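Local coordinates for fiber protein (Human adenovirus 21, PDB 3L88) that forms the trimeric knob at the tip of the viral fiber, which binds the receptor CD46 and so probably attaches the virus to host cells, at residues I131-Y141 with E180-F191. Residues are numbered along the deposited sequence; the frame is centred on the assembly and turned at random.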
ATOM      1  N   ILE C 131      -2.803  12.344  -0.816  1.00 12.52           N
ATOM      2  CA  ILE C 131      -2.823  10.930  -0.463  1.00  9.09           C
ATOM      3  C   ILE C 131      -2.876  10.786   1.052  1.00 10.55           C
ATOM      4  O   ILE C 131      -2.202  11.515   1.777  1.00 10.36           O
ATOM      5  CB  ILE C 131      -1.584  10.188  -0.996  1.00  8.56           C
ATOM      6  CG1 ILE C 131      -1.596  10.147  -2.527  1.00  7.74           C
ATOM      7  CG2 ILE C 131      -1.512   8.784  -0.419  1.00  5.89           C
ATOM      8  CD1 ILE C 131      -0.244   9.816  -3.132  1.00  6.53           C
ATOM      9  N   HIS C 132      -3.703   9.860   1.526  1.00  9.89           N
ATOM     10  CA  HIS C 132      -3.879   9.662   2.958  1.00  9.50           C
ATOM     11  C   HIS C 132      -3.681   8.205   3.349  1.00 10.33           C
ATOM     12  O   HIS C 132      -4.022   7.298   2.596  1.00 12.75           O
ATOM     13  CB  HIS C 132      -5.264  10.126   3.390  1.00 10.32           C
ATOM     14  CG  HIS C 132      -5.495  11.591   3.207  1.00 13.11           C
ATOM     15  ND1 HIS C 132      -6.415  12.092   2.313  1.00 13.80           N
ATOM     16  CD2 HIS C 132      -4.940  12.663   3.819  1.00 12.78           C
ATOM     17  CE1 HIS C 132      -6.417  13.410   2.379  1.00 14.03           C
ATOM     18  NE2 HIS C 132      -5.532  13.783   3.286  1.00 14.23           N
ATOM     19  N   GLY C 133      -3.141   7.983   4.540  1.00 11.59           N
ATOM     20  CA  GLY C 133      -2.903   6.627   5.014  1.00  9.52           C
ATOM     21  C   GLY C 133      -2.390   6.595   6.437  1.00 10.79           C
ATOM     22  O   GLY C 133      -2.439   7.601   7.148  1.00 12.39           O
ATOM     23  N   ILE C 134      -1.890   5.436   6.853  1.00 11.71           N
ATOM     24  CA  ILE C 134      -1.448   5.253   8.223  1.00 11.96           C
ATOM     25  C   ILE C 134      -0.122   4.509   8.266  1.00 12.13           C
ATOM     26  O   ILE C 134       0.064   3.517   7.564  1.00 15.45           O
ATOM     27  CB  ILE C 134      -2.496   4.486   9.048  1.00 12.55           C
ATOM     28  CG1 ILE C 134      -3.823   5.249   9.069  1.00 14.89           C
ATOM     29  CG2 ILE C 134      -1.993   4.256  10.458  1.00 11.73           C
ATOM     30  CD1 ILE C 134      -4.891   4.607   9.944  1.00 18.59           C
ATOM     31  N   CYS C 135       0.811   5.013   9.065  1.00 10.94           N
ATOM     32  CA  CYS C 135       1.958   4.219   9.488  1.00 10.04           C
ATOM     33  C   CYS C 135       2.033   4.192  11.010  1.00  8.88           C
ATOM     34  O   CYS C 135       1.108   4.636  11.687  1.00  8.35           O
ATOM     35  CB  CYS C 135       3.257   4.761   8.886  1.00 11.32           C
ATOM     36  SG  CYS C 135       3.504   6.528   9.107  1.00 12.09           S
ATOM     37  N   TYR C 136       3.129   3.673  11.551  1.00  6.96           N
ATOM     38  CA  TYR C 136       3.140   3.281  12.954  1.00  9.00           C
ATOM     39  C   TYR C 136       4.422   3.645  13.683  1.00 10.38           C
ATOM     40  O   TYR C 136       5.506   3.658  13.095  1.00 11.64           O
ATOM     41  CB  TYR C 136       2.846   1.785  13.098  1.00  9.23           C
ATOM     42  CG  TYR C 136       1.509   1.387  12.523  1.00 10.89           C
ATOM     43  CD1 TYR C 136       1.374   1.106  11.169  1.00 11.16           C
ATOM     44  CD2 TYR C 136       0.371   1.350  13.318  1.00 11.05           C
ATOM     45  CE1 TYR C 136       0.146   0.763  10.628  1.00 11.44           C
ATOM     46  CE2 TYR C 136      -0.859   1.000  12.787  1.00 11.95           C
ATOM     47  CZ  TYR C 136      -0.963   0.709  11.443  1.00 13.07           C
ATOM     48  OH  TYR C 136      -2.186   0.379  10.921  1.00 16.56           O
ATOM     49  N   TYR C 137       4.275   3.976  14.963  1.00  9.54           N
ATOM     50  CA  TYR C 137       5.416   4.191  15.840  1.00 10.02           C
ATOM     51  C   TYR C 137       5.483   3.094  16.895  1.00 11.45           C
ATOM     52  O   TYR C 137       4.470   2.766  17.517  1.00 10.59           O
ATOM     53  CB  TYR C 137       5.317   5.560  16.518  1.00 11.52           C
ATOM     54  CG  TYR C 137       6.354   5.780  17.598  1.00 11.52           C
ATOM     55  CD1 TYR C 137       7.684   6.011  17.270  1.00 11.20           C
ATOM     56  CD2 TYR C 137       6.008   5.737  18.940  1.00 12.00           C
ATOM     57  CE1 TYR C 137       8.637   6.203  18.250  1.00 12.27           C
ATOM     58  CE2 TYR C 137       6.957   5.927  19.928  1.00 12.58           C
ATOM     59  CZ  TYR C 137       8.271   6.152  19.573  1.00 13.89           C
ATOM     60  OH  TYR C 137       9.230   6.336  20.537  1.00 16.28           O
ATOM     61  N   MET C 138       6.666   2.514  17.072  1.00 11.15           N
ATOM     62  CA  MET C 138       6.894   1.523  18.121  1.00 16.00           C
ATOM     63  C   MET C 138       7.389   2.194  19.398  1.00 15.89           C
ATOM     64  O   MET C 138       8.460   2.793  19.413  1.00 16.38           O
ATOM     65  CB  MET C 138       7.920   0.481  17.665  1.00 19.34           C
ATOM     66  CG  MET C 138       7.328  -0.720  16.945  1.00 26.83           C
ATOM     67  SD  MET C 138       8.546  -2.019  16.604  1.00 33.66           S
ATOM     68  CE  MET C 138       9.317  -2.197  18.199  1.00 27.64           C
ATOM     69  N   THR C 139       6.618   2.086  20.472  1.00 10.55           N
ATOM     70  CA  THR C 139       7.025   2.673  21.744  1.00 15.30           C
ATOM     71  C   THR C 139       8.240   1.949  22.344  1.00 17.63           C
ATOM     72  O   THR C 139       8.427   0.749  22.148  1.00 20.13           O
ATOM     73  CB  THR C 139       5.876   2.677  22.763  1.00 15.07           C
ATOM     74  OG1 THR C 139       5.555   1.328  23.126  1.00 18.87           O
ATOM     75  CG2 THR C 139       4.647   3.350  22.178  1.00 14.23           C
ATOM     76  N   SER C 140       9.072   2.692  23.063  1.00 20.57           N
ATOM     77  CA  SER C 140      10.325   2.151  23.571  1.00 21.60           C
ATOM     78  C   SER C 140      10.050   1.203  24.733  1.00 25.00           C
ATOM     79  O   SER C 140      10.828   0.279  24.995  1.00 26.30           O
ATOM     80  CB  SER C 140      11.238   3.280  24.039  1.00 20.46           C
ATOM     81  OG  SER C 140      10.705   3.895  25.198  1.00 17.73           O
ATOM     82  N   TYR C 141       8.920   1.438  25.402  1.00 24.39           N
ATOM     83  CA  TYR C 141       8.557   0.771  26.652  1.00 20.83           C
ATOM     84  C   TYR C 141       8.107  -0.682  26.462  1.00 25.63           C
ATOM     85  O   TYR C 141       8.756  -1.606  26.953  1.00 27.70           O
ATOM     86  CB  TYR C 141       7.465   1.574  27.372  1.00 18.01           C
ATOM     87  CG  TYR C 141       6.839   0.873  28.563  1.00 18.45           C
ATOM     88  CD1 TYR C 141       7.458   0.887  29.812  1.00 15.38           C
ATOM     89  CD2 TYR C 141       5.608   0.231  28.447  1.00 15.01           C
ATOM     90  CE1 TYR C 141       6.875   0.259  30.913  1.00 11.42           C
ATOM     91  CE2 TYR C 141       5.022  -0.401  29.536  1.00 15.03           C
ATOM     92  CZ  TYR C 141       5.658  -0.382  30.767  1.00 14.76           C
ATOM     93  OH  TYR C 141       5.078  -1.018  31.843  1.00  9.28           O
ATOM     94  N   GLU C 180       5.328   8.234  24.771  1.00 22.89           N
ATOM     95  CA  GLU C 180       6.492   8.180  25.644  1.00 23.80           C
ATOM     96  C   GLU C 180       6.347   9.152  26.811  1.00 24.55           C
ATOM     97  O   GLU C 180       5.536  10.079  26.762  1.00 25.69           O
ATOM     98  CB  GLU C 180       7.765   8.494  24.856  1.00 22.00           C
ATOM     99  CG  GLU C 180       7.943   7.662  23.592  1.00 22.84           C
ATOM    100  CD  GLU C 180       8.462   6.265  23.871  1.00 25.38           C
ATOM    101  OE1 GLU C 180       8.630   5.913  25.057  1.00 26.21           O
ATOM    102  OE2 GLU C 180       8.703   5.516  22.904  1.00 24.43           O
ATOM    103  N   SER C 181       7.124   8.922  27.865  1.00 25.49           N
ATOM    104  CA  SER C 181       7.221   9.871  28.964  1.00 28.56           C
ATOM    105  C   SER C 181       8.601  10.516  28.981  1.00 29.05           C
ATOM    106  O   SER C 181       8.827  11.505  29.673  1.00 31.84           O
ATOM    107  CB  SER C 181       6.943   9.178  30.297  1.00 28.97           C
ATOM    108  OG  SER C 181       7.707   7.992  30.419  1.00 29.31           O
ATOM    109  N   ASN C 182       9.519   9.958  28.204  1.00 29.05           N
ATOM    110  CA  ASN C 182      10.859  10.515  28.100  1.00 31.42           C
ATOM    111  C   ASN C 182      11.407  10.487  26.677  1.00 29.08           C
ATOM    112  O   ASN C 182      10.793   9.918  25.773  1.00 27.18           O
ATOM    113  CB  ASN C 182      11.816   9.792  29.049  1.00 39.50           C
ATOM    114  CG  ASN C 182      11.713  10.295  30.474  1.00 47.11           C
ATOM    115  OD1 ASN C 182      11.738  11.502  30.721  1.00 50.52           O
ATOM    116  ND2 ASN C 182      11.599   9.371  31.421  1.00 49.88           N
ATOM    117  N   ILE C 183      12.566  11.110  26.491  1.00 26.12           N
ATOM    118  CA  ILE C 183      13.221  11.141  25.193  1.00 24.58           C
ATOM    119  C   ILE C 183      13.405   9.730  24.641  1.00 24.73           C
ATOM    120  O   ILE C 183      13.779   8.811  25.372  1.00 24.68           O
ATOM    121  CB  ILE C 183      14.584  11.853  25.273  1.00 26.18           C
ATOM    122  CG1 ILE C 183      15.218  11.960  23.887  1.00 28.23           C
ATOM    123  CG2 ILE C 183      15.513  11.130  26.230  1.00 25.99           C
ATOM    124  CD1 ILE C 183      16.413  12.878  23.843  1.00 30.84           C
ATOM    125  N   ALA C 184      13.097   9.555  23.361  1.00 23.04           N
ATOM    126  CA  ALA C 184      13.297   8.281  22.678  1.00 18.73           C
ATOM    127  C   ALA C 184      13.353   8.518  21.173  1.00 17.90           C
ATOM    128  O   ALA C 184      12.692   9.422  20.657  1.00 18.50           O
ATOM    129  CB  ALA C 184      12.179   7.314  23.024  1.00 16.23           C
ATOM    130  N   THR C 185      14.152   7.718  20.473  1.00 17.09           N
ATOM    131  CA  THR C 185      14.323   7.893  19.034  1.00 16.54           C
ATOM    132  C   THR C 185      12.992   7.802  18.298  1.00 17.28           C
ATOM    133  O   THR C 185      12.336   6.756  18.302  1.00 17.45           O
ATOM    134  CB  THR C 185      15.298   6.864  18.442  1.00 16.73           C
ATOM    135  OG1 THR C 185      16.544   6.926  19.143  1.00 19.38           O
ATOM    136  CG2 THR C 185      15.543   7.155  16.967  1.00 15.20           C
ATOM    137  N   LEU C 186      12.590   8.913  17.691  1.00 15.24           N
ATOM    138  CA  LEU C 186      11.410   8.949  16.846  1.00 15.77           C
ATOM    139  C   LEU C 186      11.661   8.212  15.536  1.00 15.73           C
ATOM    140  O   LEU C 186      12.617   8.506  14.824  1.00 16.12           O
ATOM    141  CB  LEU C 186      11.008  10.397  16.563  1.00 15.49           C
ATOM    142  CG  LEU C 186       9.735  10.620  15.740  1.00 16.56           C
ATOM    143  CD1 LEU C 186       9.008  11.866  16.218  1.00 15.38           C
ATOM    144  CD2 LEU C 186      10.047  10.708  14.249  1.00 13.67           C
ATOM    145  N   THR C 187      10.808   7.240  15.236  1.00 16.79           N
ATOM    146  CA  THR C 187      10.858   6.542  13.959  1.00 21.17           C
ATOM    147  C   THR C 187       9.445   6.373  13.416  1.00 20.18           C
ATOM    148  O   THR C 187       8.509   6.120  14.172  1.00 23.41           O
ATOM    149  CB  THR C 187      11.503   5.147  14.090  1.00 22.56           C
ATOM    150  OG1 THR C 187      10.637   4.293  14.846  1.00 29.92           O
ATOM    151  CG2 THR C 187      12.853   5.232  14.779  1.00 21.22           C
ATOM    152  N   THR C 188       9.292   6.521  12.105  1.00 15.92           N
ATOM    153  CA  THR C 188       8.029   6.213  11.442  1.00 13.57           C
ATOM    154  C   THR C 188       8.202   5.014  10.515  1.00 14.16           C
ATOM    155  O   THR C 188       9.085   5.013   9.652  1.00 15.54           O
ATOM    156  CB  THR C 188       7.512   7.412  10.612  1.00 11.96           C
ATOM    157  OG1 THR C 188       8.383   7.642   9.497  1.00 10.21           O
ATOM    158  CG2 THR C 188       7.441   8.674  11.467  1.00  8.78           C
ATOM    159  N   SER C 189       7.365   3.997  10.691  1.00 11.42           N
ATOM    160  CA  SER C 189       7.436   2.817   9.837  1.00 10.85           C
ATOM    161  C   SER C 189       7.154   3.187   8.379  1.00  9.15           C
ATOM    162  O   SER C 189       6.389   4.110   8.100  1.00  8.05           O
ATOM    163  CB  SER C 189       6.477   1.726  10.318  1.00  9.92           C
ATOM    164  OG  SER C 189       5.127   2.113  10.143  1.00 12.17           O
ATOM    165  N   PRO C 190       7.800   2.479   7.444  1.00  9.26           N
ATOM    166  CA  PRO C 190       7.742   2.872   6.044  1.00  9.47           C
ATOM    167  C   PRO C 190       6.302   3.001   5.557  1.00 10.01           C
ATOM    168  O   PRO C 190       5.450   2.181   5.903  1.00 10.99           O
ATOM    169  CB  PRO C 190       8.453   1.719   5.330  1.00  8.52           C
ATOM    170  CG  PRO C 190       9.361   1.144   6.356  1.00  8.08           C
ATOM    171  CD  PRO C 190       8.630   1.281   7.656  1.00  7.36           C
ATOM    172  N   PHE C 191       6.031   4.046   4.783  1.00 10.82           N
ATOM    173  CA  PHE C 191       4.733   4.199   4.143  1.00  8.98           C
ATOM    174  C   PHE C 191       4.886   4.064   2.634  1.00  8.46           C
ATOM    175  O   PHE C 191       5.827   4.601   2.052  1.00 10.11           O
ATOM    176  CB  PHE C 191       4.114   5.549   4.504  1.00  6.53           C
ATOM    177  CG  PHE C 191       2.771   5.786   3.878  1.00  8.03           C
ATOM    178  CD1 PHE C 191       1.688   4.977   4.198  1.00  8.04           C
ATOM    179  CD2 PHE C 191       2.581   6.829   2.993  1.00  6.11           C
ATOM    180  CE1 PHE C 191       0.436   5.198   3.632  1.00  7.51           C
ATOM    181  CE2 PHE C 191       1.336   7.067   2.432  1.00  7.71           C
ATOM    182  CZ  PHE C 191       0.261   6.243   2.746  1.00  6.93           C
TER
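Tyr-136 and Ser-189 lie 5.3 Å apart CA to CA where strand 130-138, outermost in its sheet within this chain of the adenovirus knob's antiparallel β-sandwich, meets 180-191, the loop leading into strand 191-196 of the other sheet. Ser-189 N donates to Tyr-136 O (3.1 Å), in the carbonyl plane, while Tyr-136 N donates to Ser-189 OG (2.9 Å) in a more bent bond, 142° at the hydrogen. A serine suits this place: with OG between its own N and carbonyl carbon, it stands in for a backbone acceptor. Side-chain-less Gly-133 lets the Phe-191 ring lie close to the strand, CE1 being 3.9 Å from Gly-133 CA, and Ile-131 CG2 meets the ring edge; Ile-131 also packs on Phe-192 of a neighbouring subunit. Further along, Tyr-137 extends from the strand, CG anti to its N, its CD1-CE1 edge against the carbonyl oxygens of Thr-187 and Thr-185 and its ring edge-to-face with Phe-63. Buried Glu-180 turns its carboxylate plane 80° from the ring. Tyr-137 OH donates to the anti side of Glu-180 OE2 (2.6 Å), Ser-140 N to the syn lone pair of the same oxygen, and Ser-140 OG to the syn side of Glu-180 OE1 at 2.9 Å, 26° out of the carboxylate plane.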